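Local coordinates for protein serine--tRNA ligase, cytoplasmic (Candida albicans, PDB 3QNE) that attaches serine to tRNA(Ser) in two steps, first activating the amino acid with ATP to seryl-adenylate and then passing it to the acceptor end of the tRNA, at residues Gln120-Asn125 with Gly338-Glu343; Ala144-Pro149 with Tyr419-Gly424; Phe304-Pro309 with Val398-Ser403. All blocks are in the same frame, centred on the assembly; numbering follows the deposited sequence.

Contact 1 of 3, residues Gln120-Asn125 with Gly338-Glu343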
ATOM      1  N   GLN A 120       0.087 -19.473  29.997  1.00 27.34           N
ATOM      2  CA  GLN A 120      -0.682 -18.395  29.383  1.00 28.29           C
ATOM      3  C   GLN A 120      -0.067 -17.026  29.682  1.00 33.87           C
ATOM      4  O   GLN A 120      -0.601 -15.993  29.287  1.00 32.42           O
ATOM      5  CB  GLN A 120      -2.107 -18.418  29.914  1.00 35.31           C
ATOM      6  CG  GLN A 120      -2.775 -19.760  29.791  1.00 36.98           C
ATOM      7  CD  GLN A 120      -2.906 -20.182  28.351  1.00 38.16           C
ATOM      8  OE1 GLN A 120      -3.381 -19.421  27.506  1.00 41.15           O
ATOM      9  NE2 GLN A 120      -2.467 -21.396  28.056  1.00 34.00           N
ATOM     10  N   ASP A 121       1.064 -17.018  30.373  1.00 28.39           N
ATOM     11  CA  ASP A 121       1.592 -15.767  30.920  1.00 25.76           C
ATOM     12  C   ASP A 121       3.011 -15.530  30.409  1.00 26.78           C
ATOM     13  O   ASP A 121       3.927 -16.292  30.699  1.00 26.36           O
ATOM     14  CB  ASP A 121       1.527 -15.844  32.449  1.00 29.89           C
ATOM     15  CG  ASP A 121       2.139 -14.620  33.158  1.00 47.13           C
ATOM     16  OD1 ASP A 121       2.481 -13.596  32.510  1.00 45.28           O
ATOM     17  OD2 ASP A 121       2.262 -14.698  34.400  1.00 48.67           O
ATOM     18  N   GLU A 122       3.172 -14.471  29.624  1.00 27.67           N
ATOM     19  CA  GLU A 122       4.443 -14.149  28.979  1.00 31.80           C
ATOM     20  C   GLU A 122       5.592 -13.908  29.954  1.00 29.27           C
ATOM     21  O   GLU A 122       6.763 -13.934  29.565  1.00 27.76           O
ATOM     22  CB  GLU A 122       4.277 -12.920  28.091  1.00 33.08           C
ATOM     23  CG  GLU A 122       3.797 -13.215  26.707  1.00 45.05           C
ATOM     24  CD  GLU A 122       4.043 -12.040  25.791  1.00 55.69           C
ATOM     25  OE1 GLU A 122       5.051 -12.067  25.027  1.00 50.65           O
ATOM     26  OE2 GLU A 122       3.240 -11.077  25.870  1.00 55.01           O
ATOM     27  N   GLU A 123       5.272 -13.669  31.218  1.00 24.84           N
ATOM     28  CA  GLU A 123       6.320 -13.595  32.239  1.00 32.07           C
ATOM     29  C   GLU A 123       7.156 -14.876  32.234  1.00 34.77           C
ATOM     30  O   GLU A 123       8.310 -14.878  32.669  1.00 31.29           O
ATOM     31  CB  GLU A 123       5.714 -13.393  33.633  1.00 47.14           C
ATOM     32  CG  GLU A 123       5.060 -12.043  33.846  1.00 63.80           C
ATOM     33  CD  GLU A 123       6.071 -10.912  33.915  1.00 78.11           C
ATOM     34  OE1 GLU A 123       5.840  -9.872  33.260  1.00 83.47           O
ATOM     35  OE2 GLU A 123       7.093 -11.062  34.625  1.00 81.59           O
ATOM     36  N   ASN A 124       6.563 -15.968  31.755  1.00 28.89           N
ATOM     37  CA  ASN A 124       7.258 -17.249  31.713  1.00 30.31           C
ATOM     38  C   ASN A 124       7.974 -17.555  30.398  1.00 25.21           C
ATOM     39  O   ASN A 124       8.438 -18.668  30.199  1.00 21.77           O
ATOM     40  CB  ASN A 124       6.289 -18.382  32.064  1.00 24.48           C
ATOM     41  CG  ASN A 124       5.692 -18.216  33.469  1.00 28.51           C
ATOM     42  OD1 ASN A 124       6.409 -17.969  34.424  1.00 36.27           O
ATOM     43  ND2 ASN A 124       4.376 -18.308  33.576  1.00 28.79           N
ATOM     44  N   ASN A 125       8.034 -16.580  29.493  1.00 25.78           N
ATOM     45  CA  ASN A 125       8.801 -16.730  28.255  1.00 23.76           C
ATOM     46  C   ASN A 125      10.200 -17.251  28.575  1.00 31.08           C
ATOM     47  O   ASN A 125      10.795 -16.848  29.568  1.00 29.78           O
ATOM     48  CB  ASN A 125       8.951 -15.384  27.534  1.00 20.55           C
ATOM     49  CG  ASN A 125       7.712 -14.970  26.757  1.00 28.72           C
ATOM     50  OD1 ASN A 125       6.755 -15.729  26.608  1.00 23.22           O
ATOM     51  ND2 ASN A 125       7.746 -13.748  26.230  1.00 24.80           N
ATOM     52  N   GLY A 338      11.744 -17.419  24.028  1.00 21.10           N
ATOM     53  CA  GLY A 338      10.869 -18.442  23.492  1.00 20.44           C
ATOM     54  C   GLY A 338       9.466 -18.164  24.010  1.00 27.20           C
ATOM     55  O   GLY A 338       9.205 -18.250  25.214  1.00 24.52           O
ATOM     56  N   ILE A 339       8.566 -17.826  23.095  1.00 25.60           N
ATOM     57  CA  ILE A 339       7.213 -17.402  23.440  1.00 23.16           C
ATOM     58  C   ILE A 339       6.386 -18.537  24.054  1.00 24.26           C
ATOM     59  O   ILE A 339       6.395 -19.668  23.541  1.00 23.83           O
ATOM     60  CB  ILE A 339       6.495 -16.846  22.188  1.00 20.03           C
ATOM     61  CG1 ILE A 339       7.270 -15.659  21.615  1.00 22.19           C
ATOM     62  CG2 ILE A 339       5.063 -16.441  22.511  1.00 23.73           C
ATOM     63  CD1 ILE A 339       7.402 -14.467  22.610  1.00 23.42           C
ATOM     64  N   VAL A 340       5.640 -18.227  25.116  1.00 19.21           N
ATOM     65  CA  VAL A 340       4.849 -19.256  25.811  1.00 18.26           C
ATOM     66  C   VAL A 340       3.707 -19.793  24.935  1.00 22.35           C
ATOM     67  O   VAL A 340       3.208 -19.091  24.025  1.00 22.95           O
ATOM     68  CB  VAL A 340       4.249 -18.757  27.165  1.00 18.93           C
ATOM     69  CG1 VAL A 340       5.365 -18.414  28.201  1.00 20.24           C
ATOM     70  CG2 VAL A 340       3.340 -17.567  26.938  1.00 23.82           C
ATOM     71  N   SER A 341       3.272 -21.015  25.236  1.00 24.22           N
ATOM     72  CA  SER A 341       2.252 -21.694  24.414  1.00 25.05           C
ATOM     73  C   SER A 341       0.985 -20.878  24.212  1.00 24.14           C
ATOM     74  O   SER A 341       0.428 -20.855  23.120  1.00 22.67           O
ATOM     75  CB  SER A 341       1.874 -23.046  25.012  1.00 22.59           C
ATOM     76  OG  SER A 341       1.458 -22.930  26.372  1.00 22.38           O
ATOM     77  N   GLY A 342       0.532 -20.214  25.272  1.00 24.29           N
ATOM     78  CA  GLY A 342      -0.726 -19.495  25.245  1.00 21.85           C
ATOM     79  C   GLY A 342      -0.704 -18.266  24.360  1.00 27.19           C
ATOM     80  O   GLY A 342      -1.751 -17.689  24.070  1.00 32.66           O
ATOM     81  N   GLU A 343       0.485 -17.903  23.891  1.00 26.68           N
ATOM     82  CA  GLU A 343       0.669 -16.724  23.064  1.00 24.99           C
ATOM     83  C   GLU A 343       0.975 -17.040  21.601  1.00 30.70           C
ATOM     84  O   GLU A 343       1.162 -16.130  20.802  1.00 31.74           O
ATOM     85  CB  GLU A 343       1.779 -15.846  23.652  1.00 31.86           C
ATOM     86  CG  GLU A 343       1.368 -15.123  24.928  1.00 35.21           C
ATOM     87  CD  GLU A 343       0.220 -14.163  24.685  1.00 45.04           C
ATOM     88  OE1 GLU A 343       0.354 -13.303  23.794  1.00 55.95           O
ATOM     89  OE2 GLU A 343      -0.822 -14.280  25.361  1.00 45.35           O
TER
HETATM   90  O   HOH W   1      -1.886 -15.971  27.081  1.00 48.14           O
HETATM   91  O   HOH W   2      -3.673 -17.302  26.060  1.00 52.92           O

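Contact 2 of 3, residues Ala144-Pro149 with Tyr419-Gly424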
ATOM      1  N   ALA A 144      23.692   2.568  23.109  1.00 17.86           N
ATOM      2  CA  ALA A 144      24.725   1.536  22.984  1.00 20.95           C
ATOM      3  C   ALA A 144      25.888   1.908  22.053  1.00 21.19           C
ATOM      4  O   ALA A 144      27.043   1.616  22.359  1.00 19.13           O
ATOM      5  CB  ALA A 144      24.114   0.178  22.605  1.00 14.97           C
ATOM      6  N   ALA A 145      25.602   2.580  20.939  1.00 14.10           N
ATOM      7  CA  ALA A 145      26.654   2.829  19.951  1.00 19.35           C
ATOM      8  C   ALA A 145      27.501   4.057  20.230  1.00 21.33           C
ATOM      9  O   ALA A 145      28.567   4.218  19.631  1.00 24.13           O
ATOM     10  CB  ALA A 145      26.075   2.895  18.528  1.00 16.80           C
ATOM     11  N   THR A 146      27.042   4.927  21.125  1.00 14.32           N
ATOM     12  CA  THR A 146      27.748   6.201  21.340  1.00 18.42           C
ATOM     13  C   THR A 146      28.203   6.384  22.773  1.00 21.45           C
ATOM     14  O   THR A 146      29.028   7.249  23.062  1.00 18.27           O
ATOM     15  CB  THR A 146      26.850   7.416  21.025  1.00 19.73           C
ATOM     16  OG1 THR A 146      25.716   7.384  21.888  1.00 18.62           O
ATOM     17  CG2 THR A 146      26.379   7.391  19.564  1.00 22.08           C
ATOM     18  N   GLY A 147      27.626   5.613  23.689  1.00 20.24           N
ATOM     19  CA  GLY A 147      27.939   5.803  25.095  1.00 19.02           C
ATOM     20  C   GLY A 147      27.297   7.051  25.693  1.00 26.41           C
ATOM     21  O   GLY A 147      27.532   7.381  26.856  1.00 18.93           O
ATOM     22  N   ALA A 148      26.484   7.754  24.909  1.00 19.70           N
ATOM     23  CA  ALA A 148      25.842   8.976  25.401  1.00 17.64           C
ATOM     24  C   ALA A 148      24.621   8.644  26.264  1.00 18.31           C
ATOM     25  O   ALA A 148      24.039   7.572  26.125  1.00 17.64           O
ATOM     26  CB  ALA A 148      25.434   9.870  24.222  1.00 17.37           C
ATOM     27  N   PRO A 149      24.245   9.550  27.180  1.00 16.96           N
ATOM     28  CA  PRO A 149      22.991   9.369  27.934  1.00 18.82           C
ATOM     29  C   PRO A 149      21.853   9.181  26.937  1.00 19.87           C
ATOM     30  O   PRO A 149      21.809   9.943  25.957  1.00 19.80           O
ATOM     31  CB  PRO A 149      22.818  10.711  28.660  1.00 19.55           C
ATOM     32  CG  PRO A 149      24.229  11.200  28.864  1.00 22.97           C
ATOM     33  CD  PRO A 149      24.968  10.771  27.587  1.00 20.87           C
ATOM     34  N   TYR A 419      21.829   5.278  18.861  1.00 13.95           N
ATOM     35  CA  TYR A 419      22.848   5.994  18.103  1.00 13.60           C
ATOM     36  C   TYR A 419      22.785   7.489  18.362  1.00 16.87           C
ATOM     37  O   TYR A 419      23.484   8.261  17.712  1.00 16.42           O
ATOM     38  CB  TYR A 419      22.705   5.693  16.613  1.00 18.29           C
ATOM     39  CG  TYR A 419      23.367   4.394  16.244  1.00 16.87           C
ATOM     40  CD1 TYR A 419      22.747   3.180  16.489  1.00 15.60           C
ATOM     41  CD2 TYR A 419      24.648   4.388  15.698  1.00 17.44           C
ATOM     42  CE1 TYR A 419      23.382   1.974  16.158  1.00 20.75           C
ATOM     43  CE2 TYR A 419      25.291   3.199  15.368  1.00 17.16           C
ATOM     44  CZ  TYR A 419      24.654   1.999  15.594  1.00 18.69           C
ATOM     45  OH  TYR A 419      25.315   0.833  15.273  1.00 20.63           O
ATOM     46  N   GLN A 420      21.932   7.896  19.304  1.00 15.50           N
ATOM     47  CA  GLN A 420      21.808   9.305  19.624  1.00 13.52           C
ATOM     48  C   GLN A 420      23.035   9.754  20.424  1.00 21.58           C
ATOM     49  O   GLN A 420      23.632   8.955  21.168  1.00 16.95           O
ATOM     50  CB  GLN A 420      20.537   9.557  20.452  1.00 14.79           C
ATOM     51  CG  GLN A 420      20.626   9.109  21.937  1.00 13.43           C
ATOM     52  CD  GLN A 420      19.293   9.335  22.658  1.00 19.90           C
ATOM     53  OE1 GLN A 420      18.968  10.461  23.007  1.00 16.87           O
ATOM     54  NE2 GLN A 420      18.486   8.276  22.803  1.00 14.79           N
ATOM     55  N   LYS A 421      23.407  11.020  20.256  1.00 20.09           N
ATOM     56  CA  LYS A 421      24.317  11.699  21.185  1.00 21.48           C
ATOM     57  C   LYS A 421      23.936  13.186  21.304  1.00 24.09           C
ATOM     58  O   LYS A 421      22.895  13.603  20.795  1.00 21.22           O
ATOM     59  CB  LYS A 421      25.788  11.483  20.808  1.00 23.30           C
ATOM     60  CG  LYS A 421      26.189  11.888  19.388  1.00 25.05           C
ATOM     61  CD  LYS A 421      27.594  11.330  19.087  1.00 33.40           C
ATOM     62  CE  LYS A 421      28.300  12.097  17.989  1.00 47.38           C
ATOM     63  NZ  LYS A 421      28.737  13.441  18.480  1.00 55.29           N
ATOM     64  N   GLU A 422      24.746  13.996  21.978  1.00 23.02           N
ATOM     65  CA  GLU A 422      24.235  15.299  22.409  1.00 22.06           C
ATOM     66  C   GLU A 422      23.799  16.164  21.222  1.00 24.92           C
ATOM     67  O   GLU A 422      22.799  16.855  21.296  1.00 28.80           O
ATOM     68  CB  GLU A 422      25.263  16.048  23.277  1.00 29.62           C
ATOM     69  CG  GLU A 422      26.622  16.164  22.598  0.79 43.61           C
ATOM     70  CD  GLU A 422      27.600  17.066  23.334  0.30 50.81           C
ATOM     71  OE1 GLU A 422      27.218  17.692  24.352  0.76 48.89           O
ATOM     72  OE2 GLU A 422      28.760  17.144  22.878  0.64 56.49           O
ATOM     73  N   ASP A 423      24.535  16.101  20.118  1.00 21.09           N
ATOM     74  CA  ASP A 423      24.299  17.021  18.997  1.00 24.29           C
ATOM     75  C   ASP A 423      23.686  16.389  17.725  1.00 25.56           C
ATOM     76  O   ASP A 423      23.486  17.078  16.714  1.00 21.67           O
ATOM     77  CB  ASP A 423      25.603  17.729  18.632  1.00 28.83           C
ATOM     78  CG  ASP A 423      26.738  16.751  18.384  1.00 39.29           C
ATOM     79  OD1 ASP A 423      26.629  15.590  18.851  1.00 38.66           O
ATOM     80  OD2 ASP A 423      27.740  17.140  17.738  1.00 45.88           O
ATOM     81  N   GLY A 424      23.395  15.094  17.767  1.00 23.13           N
ATOM     82  CA  GLY A 424      22.708  14.468  16.650  1.00 19.43           C
ATOM     83  C   GLY A 424      22.753  12.950  16.674  1.00 22.57           C
ATOM     84  O   GLY A 424      22.789  12.343  17.736  1.00 21.97           O
TER

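Contact 3 of 3, residues Phe304-Pro309 with Val398-Ser403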
ATOM      1  N   PHE A 304      11.249 -15.894   4.374  1.00 18.87           N
ATOM      2  CA  PHE A 304      10.246 -16.947   4.240  1.00 13.65           C
ATOM      3  C   PHE A 304      10.886 -18.165   3.588  1.00 19.31           C
ATOM      4  O   PHE A 304      11.473 -18.071   2.505  1.00 16.31           O
ATOM      5  CB  PHE A 304       9.017 -16.513   3.431  1.00 16.90           C
ATOM      6  CG  PHE A 304       7.937 -17.569   3.399  1.00 19.35           C
ATOM      7  CD1 PHE A 304       7.013 -17.658   4.425  1.00 20.60           C
ATOM      8  CD2 PHE A 304       7.904 -18.517   2.392  1.00 20.12           C
ATOM      9  CE1 PHE A 304       6.037 -18.656   4.423  1.00 25.06           C
ATOM     10  CE2 PHE A 304       6.925 -19.515   2.376  1.00 24.86           C
ATOM     11  CZ  PHE A 304       6.006 -19.590   3.398  1.00 23.21           C
ATOM     12  N   VAL A 305      10.776 -19.305   4.252  1.00 15.59           N
ATOM     13  CA  VAL A 305      11.512 -20.490   3.831  1.00 16.13           C
ATOM     14  C   VAL A 305      10.608 -21.709   3.803  1.00 22.30           C
ATOM     15  O   VAL A 305       9.821 -21.935   4.728  1.00 17.64           O
ATOM     16  CB  VAL A 305      12.689 -20.787   4.774  1.00 13.57           C
ATOM     17  CG1 VAL A 305      13.461 -22.030   4.285  1.00 19.02           C
ATOM     18  CG2 VAL A 305      13.619 -19.569   4.870  1.00 17.04           C
ATOM     19  N   LEU A 306      10.744 -22.490   2.739  1.00 14.55           N
ATOM     20  CA  LEU A 306      10.120 -23.800   2.638  1.00 16.36           C
ATOM     21  C   LEU A 306      11.218 -24.854   2.742  1.00 19.05           C
ATOM     22  O   LEU A 306      12.264 -24.724   2.101  1.00 22.89           O
ATOM     23  CB  LEU A 306       9.422 -23.937   1.281  1.00 16.54           C
ATOM     24  CG  LEU A 306       8.355 -22.906   0.920  1.00 23.81           C
ATOM     25  CD1 LEU A 306       7.635 -23.366  -0.349  1.00 24.35           C
ATOM     26  CD2 LEU A 306       7.362 -22.803   2.081  1.00 29.46           C
ATOM     27  N   THR A 307      10.979 -25.885   3.551  1.00 18.00           N
ATOM     28  CA  THR A 307      11.918 -26.983   3.705  1.00 20.74           C
ATOM     29  C   THR A 307      11.203 -28.326   3.707  1.00 23.31           C
ATOM     30  O   THR A 307       9.975 -28.392   3.827  1.00 22.78           O
ATOM     31  CB  THR A 307      12.678 -26.909   5.076  1.00 27.27           C
ATOM     32  OG1 THR A 307      11.799 -27.311   6.139  1.00 27.53           O
ATOM     33  CG2 THR A 307      13.130 -25.498   5.366  1.00 20.60           C
ATOM     34  N   GLU A 308      11.994 -29.395   3.604  1.00 24.73           N
ATOM     35  CA  GLU A 308      11.503 -30.733   3.919  1.00 32.63           C
ATOM     36  C   GLU A 308      11.110 -30.799   5.389  1.00 30.48           C
ATOM     37  O   GLU A 308      11.759 -30.168   6.245  1.00 31.85           O
ATOM     38  CB  GLU A 308      12.579 -31.780   3.654  1.00 29.42           C
ATOM     39  CG  GLU A 308      13.128 -31.742   2.244  1.00 33.55           C
ATOM     40  CD  GLU A 308      14.047 -32.912   1.983  1.00 44.70           C
ATOM     41  OE1 GLU A 308      13.646 -34.044   2.311  1.00 47.68           O
ATOM     42  OE2 GLU A 308      15.166 -32.704   1.474  1.00 47.18           O
ATOM     43  N   PRO A 309      10.061 -31.573   5.690  1.00 29.20           N
ATOM     44  CA  PRO A 309       9.554 -31.677   7.058  1.00 28.78           C
ATOM     45  C   PRO A 309      10.679 -32.052   8.026  1.00 31.48           C
ATOM     46  O   PRO A 309      10.764 -31.514   9.130  1.00 33.69           O
ATOM     47  CB  PRO A 309       8.529 -32.816   6.962  1.00 29.76           C
ATOM     48  CG  PRO A 309       8.063 -32.781   5.550  1.00 26.47           C
ATOM     49  CD  PRO A 309       9.240 -32.341   4.728  1.00 27.91           C
ATOM     50  N   VAL A 398       5.473 -29.579   2.382  1.00 24.35           N
ATOM     51  CA  VAL A 398       6.676 -28.889   2.848  1.00 22.00           C
ATOM     52  C   VAL A 398       6.409 -28.318   4.235  1.00 24.08           C
ATOM     53  O   VAL A 398       5.255 -28.219   4.674  1.00 21.61           O
ATOM     54  CB  VAL A 398       7.069 -27.705   1.921  1.00 25.79           C
ATOM     55  CG1 VAL A 398       7.466 -28.188   0.528  1.00 18.40           C
ATOM     56  CG2 VAL A 398       5.932 -26.694   1.837  1.00 18.12           C
ATOM     57  N   HIS A 399       7.468 -27.923   4.931  1.00 19.24           N
ATOM     58  CA  HIS A 399       7.269 -27.089   6.097  1.00 16.17           C
ATOM     59  C   HIS A 399       7.552 -25.650   5.710  1.00 20.67           C
ATOM     60  O   HIS A 399       8.421 -25.401   4.882  1.00 21.90           O
ATOM     61  CB  HIS A 399       8.179 -27.526   7.250  1.00 20.50           C
ATOM     62  CG  HIS A 399       7.691 -28.740   7.969  1.00 23.28           C
ATOM     63  ND1 HIS A 399       8.197 -29.139   9.184  1.00 19.84           N
ATOM     64  CD2 HIS A 399       6.744 -29.660   7.631  1.00 22.29           C
ATOM     65  CE1 HIS A 399       7.585 -30.246   9.575  1.00 24.24           C
ATOM     66  NE2 HIS A 399       6.697 -30.576   8.658  1.00 21.35           N
ATOM     67  N   CYS A 400       6.806 -24.728   6.320  1.00 18.89           N
ATOM     68  CA  CYS A 400       6.924 -23.292   6.095  1.00 19.02           C
ATOM     69  C   CYS A 400       7.372 -22.595   7.368  1.00 18.04           C
ATOM     70  O   CYS A 400       6.815 -22.799   8.456  1.00 21.64           O
ATOM     71  CB  CYS A 400       5.581 -22.673   5.705  1.00 18.63           C
ATOM     72  SG  CYS A 400       4.820 -23.503   4.298  1.00 31.72           S
ATOM     73  N   LEU A 401       8.371 -21.755   7.211  1.00 16.01           N
ATOM     74  CA  LEU A 401       8.873 -20.986   8.337  1.00 14.27           C
ATOM     75  C   LEU A 401       8.939 -19.540   7.910  1.00 19.29           C
ATOM     76  O   LEU A 401       9.171 -19.241   6.735  1.00 18.42           O
ATOM     77  CB  LEU A 401      10.264 -21.461   8.729  1.00 15.43           C
ATOM     78  CG  LEU A 401      10.466 -22.925   9.118  1.00 16.07           C
ATOM     79  CD1 LEU A 401      11.052 -23.673   7.929  1.00 14.83           C
ATOM     80  CD2 LEU A 401      11.436 -22.999  10.333  1.00 20.14           C
ATOM     81  N   ASN A 402       8.744 -18.642   8.867  1.00 17.84           N
ATOM     82  CA  ASN A 402       8.842 -17.225   8.594  1.00 19.63           C
ATOM     83  C   ASN A 402       9.535 -16.525   9.761  1.00 21.39           C
ATOM     84  O   ASN A 402       9.352 -16.900  10.939  1.00 22.73           O
ATOM     85  CB  ASN A 402       7.458 -16.639   8.346  1.00 18.99           C
ATOM     86  CG  ASN A 402       6.613 -16.618   9.597  1.00 27.70           C
ATOM     87  OD1 ASN A 402       6.738 -15.712  10.422  1.00 34.84           O
ATOM     88  ND2 ASN A 402       5.755 -17.619   9.756  1.00 21.35           N
ATOM     89  N   SER A 403      10.352 -15.533   9.435  1.00 18.27           N
ATOM     90  CA  SER A 403      11.055 -14.744  10.458  1.00 19.76           C
ATOM     91  C   SER A 403      11.310 -13.338   9.943  1.00 29.06           C
ATOM     92  O   SER A 403      11.874 -13.160   8.856  1.00 25.01           O
ATOM     93  CB  SER A 403      12.394 -15.389  10.821  1.00 22.36           C
ATOM     94  OG  SER A 403      13.114 -14.605  11.777  1.00 22.48           O
TER

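Contact 1 of 3, residues Gln120-Asn125 with Gly338-Glu343
Q120 and G342 bring the two loops together at one end (CA to CA 4.3 Å), N125 and I339 at the other (5.1 Å), and each loop carries one 3-10 turn, 122-124 and 341-343. Between these ends V340 points its side chain at the other loop. Its CG1 lies 3.6 Å from D121 O and also meets the backbone of N124 and N125, so this branch lies against the backbone of the 122-124 turn. D121 opens that stretch with an Asx turn, its OD1 accepting from E123 N. The N125 side chain crosses that of V340 at about a right angle; its OD1 accepts the one direct hydrogen bond between 120-125 and 338-343, from V340 N (3.1 Å), with the donor tilted 33° from the carbonyl plane. N125 ND2 sits beside I339 CD1 and makes a weak bond to E122 OE1. The Q120 chain, bent at chi2 (-62°), folds its amide back over G342, placing OE1 3.5 Å from G342 CA. One water bridges Q120 OE1 and G342 O, another Q120 O and E343 OE2. E122 and E343 cross at CG (3.6 Å), their carboxylates almost parallel. Outside the pair, S341 OG binds S119 N and K24 O, and G338 bonds through its backbone to E126, so the contact continues from the pairing of strands 126-131 and 334-338 at the edge of the catalytic sheet. With E122 OE2 and E343 OE1 only 4.2 Å apart, the two acids probably raise each other's pKa somewhat, and the water on E343 OE2 may offset some of the repulsion.

Contact 2 of 3, residues Ala144-Pro149 with Tyr419-Gly424
A145 and Y419 (CA to CA 5.3 Å), then A148 and K421 (5.2 Å), mark where the irregular loop 144-149 runs beside the chain that leaves helix 408-418 and enters a short, weakly bonded strand at about 420-421. The loop is shaped by an ST turn at T146, and 420-421 is an outer strand of a small antiparallel sheet with 424-426 and 441-443. The A145 methyl sits over the face of the Y419 ring: CB stands 3.2 Å above the plane, over the ring centre, a close CH-pi contact. Y419 CG lies anti to its own carbonyl carbon, and although the CB of this tyrosine leads away from the loop, the ring returns beneath A145; L330 O holds the hydroxyl at the far end. T146 CG2 rests 3.5 Å from Y419 O. A148 CB then packs on the backbone and CB of K421 (CB to CB 3.8 Å), while the K421 chain continues away and closes a salt bridge from NZ to D423 OD1 (3.0 Å), on the syn lone pair. Q420 NE2 donates to E417 O, anchoring the side chain to its own helix end, and OE1 accepts from L152 N, just beyond the other loop segment. T146 makes the hydrogen bond between the two segments. With OG1 between its backbone N and carbonyl carbon (chi1 61°), T146 OG1 donates to Q420 O at 2.7 Å, tilted 24° from that carbonyl plane. The same T146 OG1 takes the N-H of A148 N at 3.1 Å, with an N-H...O angle of 163°.

Contact 3 of 3, residues Phe304-Pro309 with Val398-Ser403
P309 lies over one face of the H399 imidazole, its CA 3.3 Å above the ring centre and almost on the normal, a CH-pi contact that CB extends to NE2 (3.4 Å). H399 CG stands anti to its own carbonyl carbon (chi1 -78°), which turns the ring toward the proline; S312 OG bonds ND1. The F304 ring meets L401 O, N402 CB and C400 CB obliquely, with CD1 3.5 Å from L401 O. C400 SG presses on L306 CD2 (3.4 Å) and stands obliquely off the F304 ring. These groups project from two antiparallel strands, F304, L306, C400 and N402 on one face, V305, T307, H399 and L401 on the other. Four backbone bonds zip the strands: V305 with L401 and T307 with H399 are the hydrogen-bonded pairs, each bonded both ways, while F304-N402 and L306-C400 are non-hydrogen-bonded. On the V305 and L401 side, T307 CG2 touches L401 CD1 (3.8 Å). In the largely antiparallel class II catalytic sheet, 297-307 also pairs with 269-278 and 399-407 with 363-372; helix 312-329 covers V305 and L401, and helix 248-254 covers F304 and N402.

How the contacts relate
Contacts 1 and 3 belong to the class II catalytic sheet, at different depths. Contact 3 lies inside it, its centre about 12 Å from that of the chain, and the N402 side chain comes within about 4 Å of those of E248 and E302, which by similarity bind serine. Contact 1 sits beyond the ends of outer strands; the side chains of I339 and S369, a probable ATP-site residue, are about 6 Å apart. Contact 2 lies at the separate small sheet, the Y419 side chain about 10 Å from that of L367 of that site. Nearest atoms are about 11 Å apart between contacts 1 and 3, 20 Å between 2 and 3, and 22 Å between 1 and 2. In sequence, contact 3 is nested within contact 2, whereas contact 1 crosses both.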